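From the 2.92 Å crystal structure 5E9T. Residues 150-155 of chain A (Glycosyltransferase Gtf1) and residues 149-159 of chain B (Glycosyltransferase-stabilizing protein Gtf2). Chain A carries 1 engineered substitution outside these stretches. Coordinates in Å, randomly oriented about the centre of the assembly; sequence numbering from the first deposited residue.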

ATOM      1  N   GLU A 150     -18.469 -15.999  14.005  1.00 20.27           N
ATOM      2  CA  GLU A 150     -18.045 -14.657  14.360  1.00 19.10           C
ATOM      3  C   GLU A 150     -17.668 -14.639  15.832  1.00 21.07           C
ATOM      4  O   GLU A 150     -18.311 -15.300  16.652  1.00 26.29           O
ATOM      5  N   TYR A 151     -16.620 -13.889  16.165  1.00 18.95           N
ATOM      6  CA  TYR A 151     -16.134 -13.788  17.533  1.00 17.70           C
ATOM      7  C   TYR A 151     -16.189 -12.338  17.982  1.00 17.26           C
ATOM      8  O   TYR A 151     -15.725 -11.443  17.268  1.00 23.91           O
ATOM      9  N   PHE A 152     -16.755 -12.111  19.160  1.00 16.96           N
ATOM     10  CA  PHE A 152     -17.051 -10.775  19.655  1.00 16.90           C
ATOM     11  C   PHE A 152     -16.286 -10.506  20.946  1.00 21.00           C
ATOM     12  O   PHE A 152     -15.563 -11.360  21.463  1.00 25.46           O
ATOM     13  N   ALA A 153     -16.493  -9.303  21.479  1.00 19.90           N
ATOM     14  CA  ALA A 153     -15.941  -8.829  22.742  1.00 22.19           C
ATOM     15  C   ALA A 153     -16.519  -7.446  23.020  1.00 27.24           C
ATOM     16  O   ALA A 153     -16.661  -6.636  22.096  1.00 30.12           O
ATOM     17  N   PRO A 154     -16.878  -7.144  24.264  1.00 27.30           N
ATOM     18  CA  PRO A 154     -17.581  -5.887  24.535  1.00 28.01           C
ATOM     19  C   PRO A 154     -16.654  -4.686  24.454  1.00 34.48           C
ATOM     20  O   PRO A 154     -15.502  -4.730  24.893  1.00 34.80           O
ATOM     21  N   HIS A 155     -17.174  -3.608  23.870  1.00 43.46           N
ATOM     22  CA  HIS A 155     -16.495  -2.318  23.820  1.00 47.06           C
ATOM     23  C   HIS A 155     -17.533  -1.243  24.097  1.00 51.83           C
ATOM     24  O   HIS A 155     -18.505  -1.114  23.344  1.00 48.96           O
TER
ATOM     25  N   GLN B 149      -8.670 -27.613  12.915  1.00 35.57           N
ATOM     26  CA  GLN B 149      -9.983 -27.410  13.506  1.00 28.61           C
ATOM     27  C   GLN B 149      -9.834 -26.659  14.820  1.00 34.25           C
ATOM     28  O   GLN B 149      -8.800 -26.753  15.487  1.00 37.35           O
ATOM     29  N   GLU B 150     -10.870 -25.916  15.204  1.00 29.42           N
ATOM     30  CA  GLU B 150     -10.745 -25.128  16.423  1.00 20.03           C
ATOM     31  C   GLU B 150     -10.882 -26.071  17.611  1.00 25.42           C
ATOM     32  O   GLU B 150     -11.943 -26.668  17.824  1.00 36.63           O
ATOM     33  N   ARG B 151      -9.796 -26.251  18.357  1.00 23.14           N
ATOM     34  CA  ARG B 151      -9.856 -26.918  19.651  1.00 21.33           C
ATOM     35  C   ARG B 151     -10.082 -25.948  20.808  1.00 18.71           C
ATOM     36  O   ARG B 151     -10.870 -26.242  21.713  1.00 26.65           O
ATOM     37  N   ILE B 152      -9.401 -24.802  20.813  1.00 14.63           N
ATOM     38  CA  ILE B 152      -9.501 -23.842  21.909  1.00 15.15           C
ATOM     39  C   ILE B 152      -9.549 -22.433  21.337  1.00 21.78           C
ATOM     40  O   ILE B 152      -8.653 -22.033  20.587  1.00 25.95           O
ATOM     41  N   VAL B 153     -10.570 -21.675  21.719  1.00 19.96           N
ATOM     42  CA  VAL B 153     -10.684 -20.259  21.392  1.00 26.58           C
ATOM     43  C   VAL B 153     -10.724 -19.512  22.716  1.00 25.20           C
ATOM     44  O   VAL B 153     -11.715 -19.600  23.452  1.00 35.69           O
ATOM     45  N   GLU B 154      -9.666 -18.771  23.029  1.00 21.48           N
ATOM     46  CA  GLU B 154      -9.596 -18.040  24.292  1.00 21.23           C
ATOM     47  C   GLU B 154      -9.792 -16.557  24.014  1.00 25.19           C
ATOM     48  O   GLU B 154      -8.936 -15.913  23.401  1.00 31.10           O
ATOM     49  N   ASN B 155     -10.910 -16.020  24.493  1.00 21.07           N
ATOM     50  CA  ASN B 155     -11.211 -14.603  24.349  1.00 20.87           C
ATOM     51  C   ASN B 155     -10.396 -13.824  25.372  1.00 20.85           C
ATOM     52  O   ASN B 155     -10.542 -14.037  26.579  1.00 19.92           O
ATOM     53  N   HIS B 156      -9.540 -12.920  24.897  1.00 24.19           N
ATOM     54  CA  HIS B 156      -8.646 -12.207  25.800  1.00 23.97           C
ATOM     55  C   HIS B 156      -9.301 -11.004  26.466  1.00 26.51           C
ATOM     56  O   HIS B 156      -8.780 -10.517  27.473  1.00 29.84           O
ATOM     57  N   VAL B 157     -10.411 -10.502  25.926  1.00 26.40           N
ATOM     58  CA  VAL B 157     -11.086  -9.379  26.566  1.00 23.58           C
ATOM     59  C   VAL B 157     -11.952  -9.854  27.727  1.00 25.90           C
ATOM     60  O   VAL B 157     -11.913  -9.282  28.822  1.00 29.66           O
ATOM     61  N   THR B 158     -12.761 -10.893  27.503  1.00 23.75           N
ATOM     62  CA  THR B 158     -13.638 -11.404  28.551  1.00 26.06           C
ATOM     63  C   THR B 158     -13.007 -12.494  29.405  1.00 29.85           C
ATOM     64  O   THR B 158     -13.518 -12.775  30.495  1.00 34.76           O
ATOM     65  N   GLY B 159     -11.913 -13.106  28.953  1.00 28.75           N
ATOM     66  CA  GLY B 159     -11.364 -14.270  29.613  1.00 23.71           C
ATOM     67  C   GLY B 159     -12.018 -15.587  29.250  1.00 19.41           C
ATOM     68  O   GLY B 159     -11.440 -16.646  29.532  1.00 23.28           O
TER

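The most unusual feature of this contact is a very short approach at one end: A:Tyr151 OH lies 2.5 Å from B:Glu150 OE1, with B:Glu150 OE2 also near, 3.0 Å from the same A:Tyr151 OH. The first pair qualifies as a hydrogen bond, but the phenol has one proton and both carboxylate oxygens lie within reach, so the geometry does not settle which of them receives it. At 2.92 Å resolution the exact shortness deserves caution; both side chains have their CA-to-CB bonds toward the other stretch, which is consistent with the pairing.

The strand axes are well separated. The axes of strand 150-155 in chain A and strand 152-155 in chain B approach no closer than 9.2 Å, and their N-to-C directions differ by 21°, close to parallel. No backbone-to-backbone hydrogen bond joins them, and the contacts all involve at least one side chain; the two stretches bury 318 Å² summed over both sides.

A:Tyr151 contributes most, with 73 Å² covered. Its chi1 of -67° (m) and chi2 of -86° carry the ring across to chain B, where A:Tyr151 CE1 meets B:Val153 CG1 at 3.5 Å. The methyl approaches the ring obliquely. B:Val153, a t rotamer with chi1 of -166°, also points toward chain A, so this apolar contact lies beside the polar one made by the hydroxyl. B:Glu150 reaches the phenol with chi1 between wells at -33° and an extended chi2 of -174° (t).

Along chain B the inward residues alternate: B:Val153 and B:Asn155 point toward chain A, while B:Ile152 and B:Glu154 are out of reach, as expected of an extended strand. On the other side A:Tyr151 and A:Ala153 point toward chain B, whereas A:Phe152 (chi1 -55°, m) directs its CA-to-CB bond away and presents its carbonyl instead. B:Asn155 ND2 donates to A:Phe152 O at 2.8 Å, but the N-H...acceptor angle of 127° makes this hydrogen bond weak despite its length.

The amide of B:Asn155 (chi1 -172°, t) serves both chains. While ND2 crosses the interface, B:Asn155 OD1 accepts from B:Val157 N at 2.9 Å and from B:Thr158 N at 3.1 Å; the latter is nearly straight, at 170°. These bonds tie the side chain to the turn that follows the strand, where residues 156-158 have helical phi/psi, and a weak bond from B:Gly159 N to B:Asn155 O, 2.9 Å, spans the same turn.

The turn supplies the remaining apolar contacts. A:Ala153 and B:Val157 have the nearest CA atoms across the stretches, 6.2 Å apart, and A:Ala153 CB touches B:Val157 CB at 3.8 Å. B:Val157 is t (chi1 -176°), and its CG1 lies 4.3 Å from A:Pro154 CD. The C-gamma endo proline ring also packs against B:Thr158, whose p rotamer (72°) leaves B:Thr158 CG2 3.6 Å from A:Pro154 CD.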

ATOM      1  CB  GLU A 150     -19.156 -13.641  14.082  1.00 20.92           C
ATOM      2  CG  GLU A 150     -19.420 -13.381  12.604  1.00 22.13           C
ATOM      3  CD  GLU A 150     -20.752 -12.689  12.368  1.00 27.14           C
ATOM      4  OE1 GLU A 150     -21.685 -12.903  13.172  1.00 23.81           O
ATOM      5  OE2 GLU A 150     -20.864 -11.926  11.385  1.00 33.23           O
ATOM      6  CB  TYR A 151     -14.714 -14.349  17.654  1.00 19.48           C
ATOM      7  CG  TYR A 151     -14.673 -15.844  17.433  1.00 14.35           C
ATOM      8  CD1 TYR A 151     -14.911 -16.729  18.481  1.00  8.26           C
ATOM      9  CD2 TYR A 151     -14.425 -16.371  16.173  1.00 13.25           C
ATOM     10  CE1 TYR A 151     -14.890 -18.093  18.279  1.00  9.47           C
ATOM     11  CE2 TYR A 151     -14.402 -17.736  15.962  1.00 12.75           C
ATOM     12  CZ  TYR A 151     -14.636 -18.592  17.018  1.00 13.77           C
ATOM     13  OH  TYR A 151     -14.610 -19.952  16.804  1.00 23.25           O
ATOM     14  CB  PHE A 152     -18.556 -10.597  19.888  1.00 13.80           C
ATOM     15  CG  PHE A 152     -19.405 -10.907  18.689  1.00  7.34           C
ATOM     16  CD1 PHE A 152     -19.723 -12.215  18.364  1.00  6.63           C
ATOM     17  CD2 PHE A 152     -19.901  -9.888  17.897  1.00  9.22           C
ATOM     18  CE1 PHE A 152     -20.505 -12.504  17.266  1.00 10.37           C
ATOM     19  CE2 PHE A 152     -20.687 -10.172  16.795  1.00 11.69           C
ATOM     20  CZ  PHE A 152     -20.987 -11.485  16.481  1.00 11.99           C
ATOM     21  CB  ALA A 153     -14.412  -8.783  22.707  1.00 16.89           C
ATOM     22  CB  PRO A 154     -18.121  -6.085  25.955  1.00 29.88           C
ATOM     23  CG  PRO A 154     -17.141  -7.012  26.585  1.00 29.02           C
ATOM     24  CD  PRO A 154     -16.670  -7.936  25.488  1.00 27.13           C
ATOM     25  CB  HIS A 155     -15.824  -2.105  22.461  1.00 47.08           C
ATOM     26  CG  HIS A 155     -15.265  -0.730  22.266  1.00 55.81           C
ATOM     27  ND1 HIS A 155     -14.527  -0.080  23.231  1.00 58.43           N
ATOM     28  CD2 HIS A 155     -15.327   0.112  21.208  1.00 64.88           C
ATOM     29  CE1 HIS A 155     -14.164   1.106  22.778  1.00 63.22           C
ATOM     30  NE2 HIS A 155     -14.637   1.248  21.553  1.00 66.25           N
TER
ATOM     31  CB  GLN B 149     -10.684 -28.746  13.745  1.00 23.77           C
ATOM     32  CG  GLN B 149     -10.400 -29.769  12.664  1.00 30.68           C
ATOM     33  CD  GLN B 149     -11.598 -30.635  12.355  1.00 38.38           C
ATOM     34  OE1 GLN B 149     -12.682 -30.439  12.906  1.00 45.79           O
ATOM     35  NE2 GLN B 149     -11.412 -31.602  11.465  1.00 38.74           N
ATOM     36  CB  GLU B 150     -11.816 -24.042  16.478  1.00 20.21           C
ATOM     37  CG  GLU B 150     -12.247 -23.453  15.146  1.00 20.88           C
ATOM     38  CD  GLU B 150     -13.213 -22.284  15.320  1.00 27.33           C
ATOM     39  OE1 GLU B 150     -12.760 -21.175  15.680  1.00 33.08           O
ATOM     40  OE2 GLU B 150     -14.430 -22.474  15.110  1.00 35.32           O
ATOM     41  CB  ARG B 151      -8.594 -27.757  19.864  1.00 19.73           C
ATOM     42  CG  ARG B 151      -8.496 -28.938  18.891  1.00 20.54           C
ATOM     43  CD  ARG B 151      -9.494 -30.037  19.245  1.00 25.14           C
ATOM     44  NE  ARG B 151     -10.552 -30.234  18.251  1.00 28.27           N
ATOM     45  CZ  ARG B 151     -10.509 -31.142  17.278  1.00 29.33           C
ATOM     46  NH1 ARG B 151      -9.453 -31.934  17.154  1.00 36.28           N
ATOM     47  NH2 ARG B 151     -11.520 -31.259  16.427  1.00 22.51           N
ATOM     48  CB  ILE B 152      -8.324 -23.949  22.898  1.00 13.58           C
ATOM     49  CG1 ILE B 152      -8.256 -25.337  23.537  1.00 19.97           C
ATOM     50  CG2 ILE B 152      -8.428 -22.862  23.963  1.00 16.90           C
ATOM     51  CD1 ILE B 152      -6.999 -25.561  24.351  1.00 24.48           C
ATOM     52  CB  VAL B 153     -11.938 -19.961  20.558  1.00 39.62           C
ATOM     53  CG1 VAL B 153     -11.851 -18.578  19.941  1.00 35.62           C
ATOM     54  CG2 VAL B 153     -12.153 -21.036  19.500  1.00 59.36           C
ATOM     55  CB  GLU B 154      -8.280 -18.282  25.027  1.00 21.26           C
ATOM     56  CG  GLU B 154      -8.149 -17.411  26.275  1.00 27.08           C
ATOM     57  CD  GLU B 154      -7.195 -17.977  27.313  1.00 33.17           C
ATOM     58  OE1 GLU B 154      -6.580 -19.034  27.052  1.00 27.97           O
ATOM     59  OE2 GLU B 154      -7.069 -17.365  28.398  1.00 31.35           O
ATOM     60  CB  ASN B 155     -12.709 -14.376  24.545  1.00 26.93           C
ATOM     61  CG  ASN B 155     -13.140 -12.962  24.231  1.00 32.80           C
ATOM     62  OD1 ASN B 155     -12.504 -11.992  24.649  1.00 33.87           O
ATOM     63  ND2 ASN B 155     -14.236 -12.835  23.491  1.00 34.80           N
ATOM     64  CB  HIS B 156      -7.385 -11.760  25.054  1.00 18.65           C
ATOM     65  CG  HIS B 156      -6.517 -12.895  24.608  1.00 18.74           C
ATOM     66  ND1 HIS B 156      -6.281 -14.003  25.393  1.00 22.32           N
ATOM     67  CD2 HIS B 156      -5.836 -13.101  23.456  1.00 19.67           C
ATOM     68  CE1 HIS B 156      -5.489 -14.839  24.746  1.00 22.25           C
ATOM     69  NE2 HIS B 156      -5.207 -14.317  23.568  1.00 22.99           N
ATOM     70  CB  VAL B 157     -11.905  -8.581  25.535  1.00 21.51           C
ATOM     71  CG1 VAL B 157     -12.518  -7.355  26.190  1.00 26.48           C
ATOM     72  CG2 VAL B 157     -11.028  -8.175  24.362  1.00 19.12           C
ATOM     73  CB  THR B 158     -14.929 -11.969  27.946  1.00 22.24           C
ATOM     74  OG1 THR B 158     -14.645 -13.207  27.283  1.00 21.94           O
ATOM     75  CG2 THR B 158     -15.530 -10.994  26.954  1.00 21.48           C
TER